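PDB 4OVD: peptidoglycan glycosyltransferase from Atopobium parvulum, which is a penicillin-binding protein, an elongated molecule that joins a dimerisation domain to a penicillin-binding domain. Local coordinates for residues 330-335 with 352-357; 175-180 with 384-389. One frame throughout, in Å; residues are numbered along the deposited sequence.

The two contacts illustrate how chemistry follows place in a fold. Their centres lie 39 Å apart on opposite sides of the chain's centre, they share no element, and contact 1 is nested inside the long loop that contact 2 closes. Contact 1, partly buried, stays within the penicillin-binding domain and sets strand 328-331 and the loop that follows it against the first turn of helix 353-364; an aspartate carboxylate takes hydrogen bonds from a helix amide and the capping serine, beside valine packing. Contact 2 is more buried and brings the short helix 176-180 of the dimerisation-domain region against the loop 384-389. It works by ring faces, proline and backbone packing, with no polar bond between its segments.

Contact 1: residues 330-335 with 352-357; sequences VTDDDW and SNVGMA
Asp332 reaches the start of helix 353-364 with both carboxylate oxygens, and the two are used differently. OD1 accepts from Val354 N at 3.1 Å in an almost straight bond (177°), met on the syn side but 27° out of the carboxylate plane. OD2 turns its syn lone pair to the hydroxyl of Ser352, whose OG donates to it across 2.7 Å. That same OG accepts from Gly355 N, so Ser352 is the N-cap residue; Asp332 is thus a second-shell partner that probably helps to hold the capping hydroxyl in place. A water donates to OD1 and accepts from Asn353 N, while Arg336 forms a salt bridge with OD2; the carboxylate probably also gains from the positive pole of the helix. Ser352 and Asn353 are the middle and last residues of the SxN motif of penicillin-binding proteins, and the side chain of Asn353 accepts from Lys298 of the SxxK motif. Apolar contacts complete the joint. Val330 points toward the helix with CG1 anti to its own nitrogen (chi1 175°), which lays this methyl 3.7 Å from Asn353 CB, the two side chains crossing at about a right angle. Val330 CG1 also lies 4.1 Å from Val354 CG2. CG2 of Val354 packs over the strand backbone, 3.6 Å from Val330 O and 3.7 Å from Thr331 CA, and Leu323 of the neighbouring strand also touches the Val354 side chain.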
loop_
_atom_site.group_PDB
_atom_site.type_symbol
_atom_site.label_atom_id
_atom_site.label_comp_id
_atom_site.label_asym_id
_atom_site.label_seq_id
_atom_site.Cartn_x
_atom_site.Cartn_y
_atom_site.Cartn_z
ATOM N N VAL A 330 19.650 6.311 19.314
ATOM C CA VAL A 330 18.719 5.337 18.753
ATOM C C VAL A 330 18.868 4.157 19.698
ATOM O O VAL A 330 19.975 3.861 20.158
ATOM C CB VAL A 330 19.087 4.993 17.321
ATOM C CG1 VAL A 330 18.198 3.885 16.728
ATOM C CG2 VAL A 330 18.976 6.239 16.498
ATOM N N THR A 331 17.747 3.520 20.012
ATOM C CA THR A 331 17.701 2.371 20.879
ATOM C C THR A 331 16.712 1.318 20.363
ATOM O O THR A 331 15.892 1.584 19.516
ATOM C CB THR A 331 17.189 2.733 22.301
ATOM O OG1 THR A 331 15.900 3.364 22.183
ATOM C CG2 THR A 331 18.135 3.617 23.035
ATOM N N ASP A 332 16.871 0.108 20.861
ATOM C CA ASP A 332 15.992 -1.013 20.615
ATOM C C ASP A 332 15.234 -1.309 21.975
ATOM O O ASP A 332 15.842 -1.297 23.073
ATOM C CB ASP A 332 16.824 -2.300 20.298
ATOM C CG ASP A 332 17.552 -2.276 18.915
ATOM O OD1 ASP A 332 17.144 -1.426 18.130
ATOM O OD2 ASP A 332 18.473 -3.156 18.611
ATOM N N ASP A 333 13.940 -1.608 21.904
ATOM C CA ASP A 333 13.145 -2.058 23.097
ATOM C C ASP A 333 13.438 -3.588 23.264
ATOM O O ASP A 333 12.780 -4.435 22.635
ATOM C CB ASP A 333 11.653 -1.773 22.875
ATOM C CG ASP A 333 11.073 -2.526 21.643
ATOM O OD1 ASP A 333 11.857 -3.204 20.925
ATOM O OD2 ASP A 333 9.857 -2.399 21.356
ATOM N N ASP A 334 14.408 -3.946 24.116
ATOM C CA ASP A 334 14.879 -5.342 24.177
ATOM C C ASP A 334 15.477 -5.719 25.515
ATOM O O ASP A 334 15.478 -4.907 26.448
ATOM C CB ASP A 334 15.905 -5.592 23.011
ATOM C CG ASP A 334 17.136 -4.632 23.063
ATOM O OD1 ASP A 334 17.319 -3.892 24.062
ATOM O OD2 ASP A 334 17.924 -4.606 22.086
ATOM N N TRP A 335 16.085 -6.901 25.575
ATOM C CA TRP A 335 16.576 -7.442 26.860
ATOM C C TRP A 335 18.047 -7.242 27.162
ATOM O O TRP A 335 18.433 -7.102 28.312
ATOM C CB TRP A 335 16.206 -8.956 26.948
ATOM C CG TRP A 335 14.756 -9.063 26.942
ATOM C CD1 TRP A 335 13.904 -8.779 27.989
ATOM C CD2 TRP A 335 13.939 -9.287 25.809
ATOM N NE1 TRP A 335 12.592 -8.826 27.553
ATOM C CE2 TRP A 335 12.589 -9.148 26.224
ATOM C CE3 TRP A 335 14.208 -9.572 24.482
ATOM C CZ2 TRP A 335 11.519 -9.342 25.358
ATOM C CZ3 TRP A 335 13.152 -9.740 23.621
ATOM C CH2 TRP A 335 11.816 -9.631 24.063
ATOM N N SER A 352 15.746 -4.557 14.618
ATOM C CA SER A 352 16.652 -3.637 15.375
ATOM C C SER A 352 16.845 -2.273 14.687
ATOM O O SER A 352 17.446 -2.171 13.591
ATOM C CB SER A 352 18.017 -4.301 15.453
ATOM O OG SER A 352 19.059 -3.465 15.961
ATOM N N ASN A 353 16.357 -1.228 15.325
ATOM C CA ASN A 353 16.603 0.102 14.834
ATOM C C ASN A 353 18.043 0.457 14.884
ATOM O O ASN A 353 18.531 1.139 13.978
ATOM C CB ASN A 353 15.845 1.178 15.648
ATOM C CG ASN A 353 14.360 1.059 15.477
ATOM O OD1 ASN A 353 13.862 0.670 14.424
ATOM N ND2 ASN A 353 13.662 1.483 16.453
ATOM N N VAL A 354 18.705 0.080 15.971
ATOM C CA VAL A 354 20.111 0.367 16.103
ATOM C C VAL A 354 20.942 -0.240 14.970
ATOM O O VAL A 354 21.795 0.410 14.397
ATOM C CB VAL A 354 20.669 -0.107 17.443
ATOM C CG1 VAL A 354 22.167 0.193 17.516
ATOM C CG2 VAL A 354 20.005 0.654 18.590
ATOM N N GLY A 355 20.637 -1.472 14.624
ATOM C CA GLY A 355 21.378 -2.178 13.565
ATOM C C GLY A 355 21.159 -1.459 12.240
ATOM O O GLY A 355 22.118 -1.302 11.465
HETATM N N MSE A 356 19.904 -1.066 11.943
HETATM C CA MSE A 356 19.622 -0.336 10.703
HETATM C C MSE A 356 20.377 0.968 10.605
HETATM O O MSE A 356 21.026 1.313 9.576
HETATM C CB MSE A 356 18.146 -0.051 10.621
HETATM C CG MSE A 356 17.246 -1.204 10.294
HETATM SE SE MSE A 356 17.706 -2.183 8.678
HETATM C CE MSE A 356 18.464 -3.750 9.396
ATOM N N ALA A 357 20.408 1.691 11.702
ATOM C CA ALA A 357 21.119 3.003 11.670
ATOM C C ALA A 357 22.607 2.743 11.518
ATOM O O ALA A 357 23.322 3.548 10.949
ATOM C CB ALA A 357 20.883 3.766 12.945
HETATM O O HOH W 1 14.632 -1.287 17.507
#

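Contact 2: residues 175-180 with 384-389; sequences SGLEYY and IDFPGE
Tyr180 lays one face of its ring on the backbone of the turn at Asp385 and Phe386. The carbonyl carbon of Asp385 stands 3.8 Å above the ring centre, with the amide nitrogen of Phe386 nearer the rim of that face. This placement follows from a first torsion that sets CG opposite the backbone nitrogen (chi1 -165°) and carries the ring out from the helix along the loop. Asp385 CB comes to 3.5 Å from Tyr180 CE2, and the carboxylate plane stands nearly perpendicular to the ring. With chi1 at 54°, the Asp385 carboxylate sits between its own nitrogen and carbonyl carbon, where Tyr181, Phe439 and Met440 bind its oxygens. Asp385 is the centre of an inverse gamma turn, a tight bend that presents a backbone surface to the tyrosine. Here the dimerisation-domain region of the protein meets its penicillin-binding domain, through residues more than 200 apart in sequence. Pro387 packs against the backbone of Gly176: CG approaches Gly176 O to 3.3 Å and also lies at the edge of the Tyr179 ring, 4.0 Å from CD2. Phe386, whose CB leaves pointing away, swings its ring back so that CE1 lies 3.6 Å from Gly176 CA; Pro387 CD covers part of one ring face. Leu177 brings CD2 to 3.0 Å from Asp385 O, an approach so short that the exact distance is doubtful; this buried carbonyl oxygen has no polar partner.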
loop_
_atom_site.group_PDB
_atom_site.type_symbol
_atom_site.label_atom_id
_atom_site.label_comp_id
_atom_site.label_asym_id
_atom_site.label_seq_id
_atom_site.Cartn_x
_atom_site.Cartn_y
_atom_site.Cartn_z
ATOM N N SER A 175 -15.913 11.118 -6.702
ATOM C CA SER A 175 -14.805 10.597 -5.890
ATOM C C SER A 175 -14.396 9.255 -6.483
ATOM O O SER A 175 -15.033 8.783 -7.395
ATOM C CB SER A 175 -15.196 10.374 -4.431
ATOM O OG SER A 175 -16.168 9.333 -4.340
ATOM N N GLY A 176 -13.306 8.687 -6.013
ATOM C CA GLY A 176 -12.895 7.377 -6.485
ATOM C C GLY A 176 -12.636 7.286 -7.967
ATOM O O GLY A 176 -12.168 8.235 -8.606
ATOM N N LEU A 177 -12.918 6.130 -8.512
ATOM C CA LEU A 177 -12.691 5.829 -9.952
ATOM C C LEU A 177 -13.709 6.545 -10.873
ATOM O O LEU A 177 -13.360 6.973 -12.003
ATOM C CB LEU A 177 -12.669 4.328 -10.191
ATOM C CG LEU A 177 -11.515 3.541 -9.575
ATOM C CD1 LEU A 177 -11.656 2.095 -9.962
ATOM C CD2 LEU A 177 -10.205 4.059 -10.103
ATOM N N GLU A 178 -14.897 6.790 -10.340
ATOM C CA GLU A 178 -15.909 7.557 -11.077
ATOM C C GLU A 178 -15.337 8.909 -11.454
ATOM O O GLU A 178 -15.570 9.401 -12.557
ATOM C CB GLU A 178 -17.159 7.689 -10.238
ATOM C CG GLU A 178 -17.922 6.404 -10.073
ATOM C CD GLU A 178 -18.813 5.985 -11.264
ATOM O OE1 GLU A 178 -18.628 6.455 -12.397
ATOM O OE2 GLU A 178 -19.743 5.166 -11.041
ATOM N N TYR A 179 -14.578 9.504 -10.525
ATOM C CA TYR A 179 -13.924 10.770 -10.749
ATOM C C TYR A 179 -12.654 10.602 -11.573
ATOM O O TYR A 179 -12.416 11.300 -12.559
ATOM C CB TYR A 179 -13.559 11.515 -9.425
ATOM C CG TYR A 179 -12.753 12.790 -9.674
ATOM C CD1 TYR A 179 -13.365 13.952 -10.152
ATOM C CD2 TYR A 179 -11.413 12.806 -9.507
ATOM C CE1 TYR A 179 -12.627 15.111 -10.440
ATOM C CE2 TYR A 179 -10.662 13.933 -9.780
ATOM C CZ TYR A 179 -11.278 15.082 -10.245
ATOM O OH TYR A 179 -10.501 16.201 -10.460
ATOM N N TYR A 180 -11.824 9.677 -11.169
ATOM C CA TYR A 180 -10.510 9.506 -11.830
ATOM C C TYR A 180 -10.667 9.249 -13.339
ATOM O O TYR A 180 -9.954 9.846 -14.152
ATOM C CB TYR A 180 -9.684 8.393 -11.176
ATOM C CG TYR A 180 -8.262 8.420 -11.571
ATOM C CD1 TYR A 180 -7.408 9.240 -10.910
ATOM C CD2 TYR A 180 -7.786 7.689 -12.633
ATOM C CE1 TYR A 180 -6.105 9.359 -11.243
ATOM C CE2 TYR A 180 -6.463 7.808 -13.012
ATOM C CZ TYR A 180 -5.638 8.638 -12.280
ATOM O OH TYR A 180 -4.343 8.840 -12.519
ATOM N N ILE A 384 -0.571 5.209 -9.169
ATOM C CA ILE A 384 -1.856 4.496 -8.956
ATOM C C ILE A 384 -3.021 5.309 -9.551
ATOM O O ILE A 384 -3.012 6.569 -9.562
ATOM C CB ILE A 384 -2.107 4.183 -7.459
ATOM C CG1 ILE A 384 -3.412 3.405 -7.244
ATOM C CG2 ILE A 384 -2.138 5.482 -6.633
ATOM C CD1 ILE A 384 -3.495 2.751 -5.921
ATOM N N ASP A 385 -4.030 4.605 -10.076
ATOM C CA ASP A 385 -5.130 5.309 -10.698
ATOM C C ASP A 385 -6.253 5.542 -9.693
ATOM O O ASP A 385 -7.330 4.952 -9.792
ATOM C CB ASP A 385 -5.603 4.585 -11.967
ATOM C CG ASP A 385 -5.943 3.130 -11.713
ATOM O OD1 ASP A 385 -5.408 2.518 -10.735
ATOM O OD2 ASP A 385 -6.692 2.556 -12.533
ATOM N N PHE A 386 -6.005 6.470 -8.781
ATOM C CA PHE A 386 -6.952 6.798 -7.731
ATOM C C PHE A 386 -6.678 8.229 -7.312
ATOM O O PHE A 386 -5.526 8.638 -7.199
ATOM C CB PHE A 386 -6.816 5.832 -6.548
ATOM C CG PHE A 386 -7.988 5.812 -5.692
ATOM C CD1 PHE A 386 -9.106 5.096 -6.092
ATOM C CD2 PHE A 386 -8.061 6.577 -4.556
ATOM C CE1 PHE A 386 -10.280 5.143 -5.364
ATOM C CE2 PHE A 386 -9.229 6.592 -3.800
ATOM C CZ PHE A 386 -10.336 5.877 -4.202
ATOM N N PRO A 387 -7.728 8.995 -7.027
ATOM C CA PRO A 387 -7.468 10.420 -6.742
ATOM C C PRO A 387 -6.782 10.742 -5.432
ATOM O O PRO A 387 -6.859 9.971 -4.537
ATOM C CB PRO A 387 -8.861 11.041 -6.734
ATOM C CG PRO A 387 -9.800 9.946 -7.172
ATOM C CD PRO A 387 -9.159 8.646 -7.029
ATOM N N GLY A 388 -6.087 11.869 -5.361
ATOM C CA GLY A 388 -5.519 12.342 -4.101
ATOM C C GLY A 388 -4.246 11.709 -3.633
ATOM O O GLY A 388 -3.939 11.773 -2.463
ATOM N N GLU A 389 -3.454 11.165 -4.551
ATOM C CA GLU A 389 -2.247 10.457 -4.144
ATOM C C GLU A 389 -1.260 11.436 -3.533
ATOM O O GLU A 389 -0.932 12.412 -4.169
ATOM C CB GLU A 389 -1.581 9.706 -5.326
ATOM C CG GLU A 389 -0.388 8.913 -4.793
ATOM C CD GLU A 389 0.309 7.948 -5.742
ATOM O OE1 GLU A 389 0.171 8.055 -6.999
ATOM O OE2 GLU A 389 0.997 7.047 -5.191
#